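Putative enoyl-CoA hydratase (Streptomyces coelicolor A3, PDB 3G64) probably hydrates the double bond of enoyl-CoA thioesters, as a trimeric member of the enoyl-CoA hydratase/isomerase (crotonase) family. Local coordinates at residues A162-P167 with A233-P238; Q104-V109 with G128-L133; T176-L181 with I193-E198. All coordinates share one frame; numbering follows the deposited sequence. Where two conformers were deposited one is given.

Contact 1 of 3, residues A162-P167 with A233-P238; sequences AAYLLP and AELDMP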
loop_
_atom_site.group_PDB
_atom_site.type_symbol
_atom_site.label_atom_id
_atom_site.label_comp_id
_atom_site.label_asym_id
_atom_site.label_seq_id
_atom_site.Cartn_x
_atom_site.Cartn_y
_atom_site.Cartn_z
ATOM N N ALA A 162 9.843 4.276 10.145
ATOM C CA ALA A 162 8.589 4.988 9.890
ATOM C C ALA A 162 8.320 5.186 8.398
ATOM O O ALA A 162 7.196 5.127 7.968
ATOM C CB ALA A 162 8.596 6.351 10.600
ATOM N N ALA A 163 9.354 5.435 7.609
ATOM C CA ALA A 163 9.133 5.684 6.195
ATOM C C ALA A 163 8.896 4.379 5.425
ATOM O O ALA A 163 8.403 4.398 4.284
ATOM C CB ALA A 163 10.303 6.459 5.577
ATOM N N TYR A 164 9.241 3.255 6.044
ATOM C CA TYR A 164 8.858 1.950 5.486
ATOM C C TYR A 164 7.415 1.620 5.894
ATOM O O TYR A 164 6.558 1.282 5.047
ATOM C CB TYR A 164 9.813 0.868 6.001
ATOM C CG TYR A 164 9.407 -0.553 5.670
ATOM C CD1 TYR A 164 9.813 -1.164 4.466
ATOM C CD2 TYR A 164 8.625 -1.297 6.560
ATOM C CE1 TYR A 164 9.434 -2.484 4.160
ATOM C CE2 TYR A 164 8.232 -2.618 6.265
ATOM C CZ TYR A 164 8.641 -3.207 5.077
ATOM O OH TYR A 164 8.244 -4.520 4.815
ATOM N N LEU A 165 7.124 1.712 7.189
ATOM C CA LEU A 165 5.797 1.289 7.642
ATOM C C LEU A 165 4.687 2.251 7.226
ATOM O O LEU A 165 3.620 1.821 6.803
ATOM C CB LEU A 165 5.781 1.148 9.149
ATOM C CG LEU A 165 6.594 -0.021 9.702
ATOM C CD1 LEU A 165 6.726 0.133 11.234
ATOM C CD2 LEU A 165 5.954 -1.375 9.327
ATOM N N LEU A 166 4.919 3.555 7.339
ATOM C CA LEU A 166 3.769 4.462 7.226
ATOM C C LEU A 166 3.081 4.361 5.862
ATOM O O LEU A 166 1.865 4.237 5.804
ATOM C CB LEU A 166 4.115 5.908 7.611
ATOM C CG LEU A 166 2.909 6.856 7.807
ATOM C CD1 LEU A 166 1.888 6.403 8.892
ATOM C CD2 LEU A 166 3.432 8.261 8.103
ATOM N N PRO A 167 3.844 4.404 4.757
ATOM C CA PRO A 167 3.116 4.299 3.484
ATOM C C PRO A 167 2.416 2.962 3.328
ATOM O O PRO A 167 1.457 2.892 2.538
ATOM C CB PRO A 167 4.208 4.368 2.404
ATOM C CG PRO A 167 5.471 4.591 3.101
ATOM C CD PRO A 167 5.273 4.707 4.583
ATOM N N ALA A 233 6.499 -10.885 6.399
ATOM C CA ALA A 233 7.424 -11.349 5.354
ATOM C C ALA A 233 6.943 -10.964 3.968
ATOM O O ALA A 233 7.745 -10.585 3.126
ATOM C CB ALA A 233 7.624 -12.895 5.437
ATOM N N GLU A 234 5.638 -11.097 3.713
ATOM C CA GLU A 234 5.129 -10.992 2.340
ATOM C C GLU A 234 4.991 -9.546 1.880
ATOM O O GLU A 234 4.809 -9.302 0.683
ATOM C CB GLU A 234 3.790 -11.768 2.161
ATOM C CG GLU A 234 4.025 -13.277 2.322
ATOM C CD GLU A 234 2.770 -14.131 2.189
ATOM O OE1 GLU A 234 1.696 -13.589 1.820
ATOM O OE2 GLU A 234 2.880 -15.361 2.440
ATOM N N LEU A 235 5.117 -8.587 2.807
ATOM C CA LEU A 235 5.292 -7.192 2.404
ATOM C C LEU A 235 6.569 -7.044 1.563
ATOM O O LEU A 235 6.706 -6.096 0.774
ATOM C CB LEU A 235 5.390 -6.252 3.622
ATOM C CG LEU A 235 4.047 -6.049 4.335
ATOM C CD1 LEU A 235 4.324 -5.331 5.656
ATOM C CD2 LEU A 235 3.083 -5.240 3.468
ATOM N N ASP A 236 7.488 -7.993 1.720
ATOM C CA ASP A 236 8.834 -7.853 1.130
ATOM C C ASP A 236 9.079 -8.923 0.083
ATOM O O ASP A 236 10.221 -9.147 -0.340
ATOM C CB ASP A 236 9.915 -7.974 2.214
ATOM C CG ASP A 236 9.865 -6.841 3.219
ATOM O OD1 ASP A 236 9.269 -5.787 2.881
ATOM O OD2 ASP A 236 10.411 -7.005 4.339
HETATM N N MSE A 237 8.012 -9.592 -0.346
HETATM C CA MSE A 237 8.154 -10.697 -1.319
HETATM C C MSE A 237 7.259 -10.506 -2.526
HETATM O O MSE A 237 6.262 -9.813 -2.432
HETATM C CB MSE A 237 7.739 -12.025 -0.676
HETATM C CG MSE A 237 8.617 -12.395 0.498
HETATM SE SE MSE A 237 7.749 -13.755 1.653
HETATM C CE MSE A 237 7.551 -15.217 0.333
ATOM N N PRO A 238 7.608 -11.157 -3.658
ATOM C CA PRO A 238 6.749 -11.173 -4.840
ATOM C C PRO A 238 5.587 -12.188 -4.710
ATOM O O PRO A 238 5.639 -13.133 -3.915
ATOM C CB PRO A 238 7.704 -11.619 -5.952
ATOM C CG PRO A 238 8.669 -12.520 -5.246
ATOM C CD PRO A 238 8.914 -11.786 -3.928
#
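Y164 meets L235 and D236 across two short pieces of backbone. A162-P167 belongs to helix 162-170, where L166 N bonds to A162 O at 2.8 Å but P167, having no N-H, breaks the pattern and kinks the helix. In A233-P238, the end of helix 221-234 passes into a type I beta turn from E234 to M237, which carries D236 at its third position. The Y164 side chain links the two. With CG anti to the backbone N (chi1 171°), the phenol leaves the helix and brings its hydroxyl to the turn. There Y164 OH donates a short hydrogen bond of 2.5 Å to D236 OD1, arriving on the syn side of the carboxylate and 26° out of its plane. OD1 lies at the ring edge, close to the ring plane, while the ring and carboxylate planes are turned 65° apart. L235 packs beside the bond, its CB 3.5 Å from Y164 OH, so an aliphatic chain shields one flank of the polar pair. Tyrosine suits the place because it combines length with a donor at its far end. A phenylalanine here would probably leave D236 OD1 without this donor and the carboxylate less firmly oriented. The other oxygen, D236 OD2, accepts from L239 N of the second subunit, and the Y164 ring makes a cation-pi contact with R168 of its own chain. Tying the C-terminal helical region to the core helices at a boundary between subunits is characteristic of the crotonase-fold trimer.

Contact 2 of 3, residues Q104-V109 with G128-L133; sequences QVVRAV and GAVLAL
No flat group comes between V105 and V106 on one helix and V130 and L131 on the other. The flat groups here lie on a different side of helix 92-111: in the one conformer of Q104 considered, its CD stands 3.6 Å above one face of the R107 guanidinium, offset toward the rim, a placement that remains doubtful because Q104 has a second conformer. The contact itself is helix-to-helix packing within the crotonase fold. The segments 104-109 and 128-133 run in nearly the same direction, their axes crossing at -23° with a closest approach of 9.9 Å, and the chain passes between them through strands 116-120 and 123-125. Apolar side chains alone fill the interface, as befits a buried place. L131, longer than a valine, spans to the neighbouring helix. Its chi2 of 179° extends CD1 and turns CD2 aside to meet V105 CG1 at 4.0 Å, with V106 CG2 a little farther off at 4.4 Å. The compact, branched valines suit the opposing surface, since each presents methyls close to its backbone. On the flanks, V105 also packs on L49 of helix 43-58, and V130 on A162 of helix 162-170. V106 and V130 cross at about a right angle. Because V106 CG2 is anti to the carbonyl carbon, this branch rather than CG1 takes up the contact, resting 3.9 Å from V130 CG1.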
loop_
_atom_site.group_PDB
_atom_site.type_symbol
_atom_site.label_atom_id
_atom_site.label_comp_id
_atom_site.label_asym_id
_atom_site.label_seq_id
_atom_site.Cartn_x
_atom_site.Cartn_y
_atom_site.Cartn_z
ATOM N N GLN A 104 15.995 -1.545 15.373
ATOM C CA GLN A 104 15.818 -2.967 15.669
ATOM C C GLN A 104 14.744 -3.197 16.743
ATOM O O GLN A 104 14.215 -4.307 16.861
ATOM C CB GLN A 104 17.146 -3.642 16.040
ATOM C CG GLN A 104 18.240 -3.513 14.949
ATOM C CD GLN A 104 18.045 -4.440 13.768
ATOM O OE1 GLN A 104 17.651 -5.598 13.928
ATOM N NE2 GLN A 104 18.362 -3.949 12.564
ATOM N N VAL A 105 14.402 -2.159 17.514
ATOM C CA VAL A 105 13.235 -2.292 18.398
ATOM C C VAL A 105 11.969 -2.458 17.555
ATOM O O VAL A 105 11.179 -3.387 17.764
ATOM C CB VAL A 105 13.094 -1.114 19.380
ATOM C CG1 VAL A 105 11.727 -1.239 20.136
ATOM C CG2 VAL A 105 14.248 -1.156 20.355
ATOM N N VAL A 106 11.811 -1.586 16.561
ATOM C CA VAL A 106 10.651 -1.634 15.677
ATOM C C VAL A 106 10.618 -2.958 14.906
ATOM O O VAL A 106 9.555 -3.588 14.773
ATOM C CB VAL A 106 10.654 -0.416 14.711
ATOM C CG1 VAL A 106 9.665 -0.600 13.591
ATOM C CG2 VAL A 106 10.337 0.871 15.502
ATOM N N ARG A 107 11.777 -3.396 14.413
ATOM C CA ARG A 107 11.839 -4.669 13.719
ATOM C C ARG A 107 11.436 -5.812 14.665
ATOM O O ARG A 107 10.694 -6.733 14.279
ATOM C CB ARG A 107 13.244 -4.894 13.161
ATOM C CG ARG A 107 13.271 -6.014 12.138
ATOM C CD ARG A 107 14.672 -6.173 11.468
ATOM N NE ARG A 107 15.563 -6.892 12.363
ATOM C CZ ARG A 107 16.717 -7.460 11.996
ATOM N NH1 ARG A 107 17.147 -7.404 10.737
ATOM N NH2 ARG A 107 17.452 -8.094 12.900
ATOM N N ALA A 108 11.920 -5.752 15.905
ATOM C CA ALA A 108 11.577 -6.786 16.885
ATOM C C ALA A 108 10.053 -6.804 17.155
ATOM O O ALA A 108 9.453 -7.870 17.311
ATOM C CB ALA A 108 12.344 -6.562 18.180
ATOM N N VAL A 109 9.414 -5.634 17.183
ATOM C CA VAL A 109 7.955 -5.630 17.307
ATOM C C VAL A 109 7.318 -6.312 16.102
ATOM O O VAL A 109 6.401 -7.116 16.250
ATOM C CB VAL A 109 7.362 -4.214 17.486
ATOM C CG1 VAL A 109 5.815 -4.265 17.423
ATOM C CG2 VAL A 109 7.799 -3.626 18.813
ATOM N N GLY A 128 7.303 7.456 19.906
ATOM C CA GLY A 128 6.023 6.965 20.419
ATOM C C GLY A 128 5.031 6.622 19.311
ATOM O O GLY A 128 4.334 5.604 19.346
ATOM N N ALA A 129 4.983 7.477 18.297
ATOM C CA ALA A 129 4.131 7.221 17.148
ATOM C C ALA A 129 4.650 6.028 16.322
ATOM O O ALA A 129 3.857 5.272 15.763
ATOM C CB ALA A 129 4.046 8.503 16.262
ATOM N N VAL A 130 5.969 5.833 16.252
ATOM C CA VAL A 130 6.472 4.722 15.424
ATOM C C VAL A 130 6.275 3.393 16.124
ATOM O O VAL A 130 5.968 2.386 15.477
ATOM C CB VAL A 130 7.949 4.884 14.975
ATOM C CG1 VAL A 130 8.329 3.760 13.905
ATOM C CG2 VAL A 130 8.165 6.274 14.392
ATOM N N LEU A 131 6.442 3.385 17.444
ATOM C CA LEU A 131 6.137 2.184 18.215
ATOM C C LEU A 131 4.661 1.810 18.045
ATOM O O LEU A 131 4.328 0.648 17.841
ATOM C CB LEU A 131 6.446 2.420 19.696
ATOM C CG LEU A 131 7.951 2.451 19.999
ATOM C CD1 LEU A 131 8.171 2.717 21.493
ATOM C CD2 LEU A 131 8.614 1.122 19.551
ATOM N N ALA A 132 3.785 2.803 18.097
ATOM C CA ALA A 132 2.366 2.551 17.856
ATOM C C ALA A 132 2.161 1.976 16.445
ATOM O O ALA A 132 1.452 0.997 16.251
ATOM C CB ALA A 132 1.557 3.843 18.040
ATOM N N LEU A 133 2.804 2.590 15.461
ATOM C CA LEU A 133 2.646 2.165 14.073
ATOM C C LEU A 133 3.153 0.723 13.855
ATOM O O LEU A 133 2.632 -0.006 13.015
ATOM C CB LEU A 133 3.432 3.155 13.181
ATOM C CG LEU A 133 3.383 3.036 11.658
ATOM C CD1 LEU A 133 1.942 3.258 11.177
ATOM C CD2 LEU A 133 4.342 4.062 11.048
#

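Contact 3 of 3, residues T176-L181 with I193-E198; sequences TRLLML and IGLISE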
loop_
_atom_site.group_PDB
_atom_site.type_symbol
_atom_site.label_atom_id
_atom_site.label_comp_id
_atom_site.label_asym_id
_atom_site.label_seq_id
_atom_site.Cartn_x
_atom_site.Cartn_y
_atom_site.Cartn_z
ATOM N N THR A 176 3.675 10.843 3.109
ATOM C CA THR A 176 4.564 11.960 2.816
ATOM C C THR A 176 4.151 13.205 3.616
ATOM O O THR A 176 4.978 13.908 4.155
ATOM C CB THR A 176 4.531 12.279 1.320
ATOM O OG1 THR A 176 5.045 11.145 0.609
ATOM C CG2 THR A 176 5.388 13.525 0.996
ATOM N N ARG A 177 2.855 13.474 3.671
ATOM C CA ARG A 177 2.373 14.663 4.375
ATOM C C ARG A 177 2.696 14.525 5.861
ATOM O O ARG A 177 3.205 15.444 6.484
ATOM C CB ARG A 177 0.845 14.788 4.150
ATOM C CG ARG A 177 0.126 15.892 4.894
ATOM C CD ARG A 177 -1.327 15.983 4.381
ATOM N NE ARG A 177 -2.096 14.730 4.510
ATOM C CZ ARG A 177 -2.724 14.372 5.631
ATOM N NH1 ARG A 177 -2.660 15.164 6.695
ATOM N NH2 ARG A 177 -3.429 13.238 5.700
ATOM N N LEU A 178 2.403 13.361 6.429
ATOM C CA LEU A 178 2.561 13.182 7.865
ATOM C C LEU A 178 4.038 13.294 8.269
ATOM O O LEU A 178 4.388 13.945 9.253
ATOM C CB LEU A 178 2.030 11.800 8.257
ATOM C CG LEU A 178 0.598 11.772 8.806
ATOM C CD1 LEU A 178 -0.332 12.440 7.826
ATOM C CD2 LEU A 178 0.193 10.296 9.057
ATOM N N LEU A 179 4.895 12.623 7.509
ATOM C CA LEU A 179 6.315 12.559 7.852
ATOM C C LEU A 179 7.050 13.830 7.500
ATOM O O LEU A 179 7.977 14.225 8.184
ATOM C CB LEU A 179 6.995 11.383 7.146
ATOM C CG LEU A 179 6.566 10.002 7.660
ATOM C CD1 LEU A 179 7.248 8.909 6.835
ATOM C CD2 LEU A 179 6.928 9.883 9.116
HETATM N N MSE A 180 6.678 14.494 6.426
HETATM C CA MSE A 180 7.468 15.679 6.154
HETATM C C MSE A 180 7.101 16.915 6.983
HETATM O O MSE A 180 7.976 17.684 7.372
HETATM C CB MSE A 180 7.456 16.028 4.696
HETATM C CG MSE A 180 8.882 16.356 4.344
HETATM SE SE MSE A 180 9.037 17.043 2.610
HETATM C CE MSE A 180 8.521 15.427 1.707
ATOM N N LEU A 181 5.819 17.116 7.232
ATOM C CA LEU A 181 5.405 18.325 7.962
ATOM C C LEU A 181 5.331 18.102 9.469
ATOM O O LEU A 181 5.414 19.052 10.237
ATOM C CB LEU A 181 4.034 18.804 7.458
ATOM C CG LEU A 181 3.979 19.237 5.975
ATOM C CD1 LEU A 181 2.533 19.558 5.498
ATOM C CD2 LEU A 181 4.885 20.422 5.781
ATOM N N ILE A 193 -7.774 7.466 7.818
ATOM C CA ILE A 193 -6.660 7.065 6.961
ATOM C C ILE A 193 -6.099 5.679 7.260
ATOM O O ILE A 193 -5.162 5.235 6.582
ATOM C CB ILE A 193 -5.526 8.125 6.880
ATOM C CG1 ILE A 193 -4.703 8.178 8.169
ATOM C CG2 ILE A 193 -6.081 9.515 6.505
ATOM C CD1 ILE A 193 -3.685 9.341 8.204
ATOM N N GLY A 194 -6.642 4.987 8.261
ATOM C CA GLY A 194 -6.204 3.614 8.505
ATOM C C GLY A 194 -5.260 3.335 9.675
ATOM O O GLY A 194 -4.737 2.216 9.809
ATOM N N LEU A 195 -5.069 4.324 10.539
ATOM C CA LEU A 195 -4.153 4.174 11.682
ATOM C C LEU A 195 -4.773 3.572 12.936
ATOM O O LEU A 195 -4.034 3.226 13.860
ATOM C CB LEU A 195 -3.558 5.514 12.083
ATOM C CG LEU A 195 -2.460 6.101 11.225
ATOM C CD1 LEU A 195 -2.146 7.544 11.696
ATOM C CD2 LEU A 195 -1.250 5.192 11.326
ATOM N N ILE A 196 -6.106 3.453 12.982
ATOM C CA ILE A 196 -6.784 2.928 14.177
ATOM C C ILE A 196 -7.424 1.577 13.940
ATOM O O ILE A 196 -8.196 1.420 12.985
ATOM C CB ILE A 196 -7.917 3.875 14.633
ATOM C CG1 ILE A 196 -7.370 5.284 14.844
ATOM C CG2 ILE A 196 -8.637 3.337 15.897
ATOM C CD1 ILE A 196 -6.262 5.321 15.828
ATOM N N SER A 197 -7.145 0.609 14.818
ATOM C CA SER A 197 -7.758 -0.722 14.703
ATOM C C SER A 197 -9.094 -0.794 15.450
ATOM O O SER A 197 -10.014 -1.492 15.033
ATOM C CB SER A 197 -6.813 -1.788 15.266
ATOM O OG SER A 197 -5.483 -1.553 14.816
ATOM N N GLU A 198 -9.177 -0.079 16.566
ATOM C CA GLU A 198 -10.411 0.034 17.346
ATOM C C GLU A 198 -10.472 1.387 18.029
ATOM O O GLU A 198 -9.551 1.763 18.745
ATOM C CB GLU A 198 -10.502 -1.050 18.409
ATOM C CG GLU A 198 -11.761 -0.893 19.262
ATOM C CD GLU A 198 -11.899 -1.952 20.328
ATOM O OE1 GLU A 198 -11.105 -2.919 20.327
ATOM O OE2 GLU A 198 -12.816 -1.806 21.169
#
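L178 reaches from helix 172-181 toward I193 and L195, and its atoms meet different neighbours along the way. CB, still close to the helix, packs 3.8 Å from L166 CD2 of the preceding helix. CG carries the fork, and chi1, at -98°, is well off a staggered value. CD1 lies 3.6 Å above one face of the R177 guanidinium, toward its rim, while R177 NH2 keeps a salt bridge to E189. CD2 is the methyl that faces the other segment. It meets I193 CD1 at 4.1 Å, the two side chains approaching tip to tip, and L195 CD1 more loosely at 4.5 Å. I193 can come so far because its CG1 lies between the backbone N and the carbonyl carbon (chi1 73°) and the chain is then extended to CD1. Leucine and isoleucine suit these places, offering branched apolar tips without polar atoms to satisfy; V170 of helix 162-170 packs on both I193 and L195. Between these two stands G194, whose positive phi of 104° would jam a side chain against the carbonyl O of I193, so glycine is called for. It ends helix 187-193 in a Schellman motif, which turns the chain toward strand 198-199, an edge strand of the main sheet within this crotonase-fold chain.

The three contacts are joined through helix 162-170, which forms one side of contact 1; their centres lie 13 Å (contacts 1 and 2) and 15 Å (the other two pairs) apart. Contact 2 closes first along the chain; contact 3 is then nested inside the long loop that contact 1 closes. Residues of helix 162-170 touch both others: L165 packs on L133 and V106 of contact 2, L166 on L179 of contact 3. Contacts 2 and 3 also meet directly, L133 CD1 lying 3.7 Å from L195 CD2. The continuous apolar packing thus runs from the central helices to the loop before edge strand 198-199, and all three contacts touch the second subunit, so the packing of the interior lies against the trimer interface.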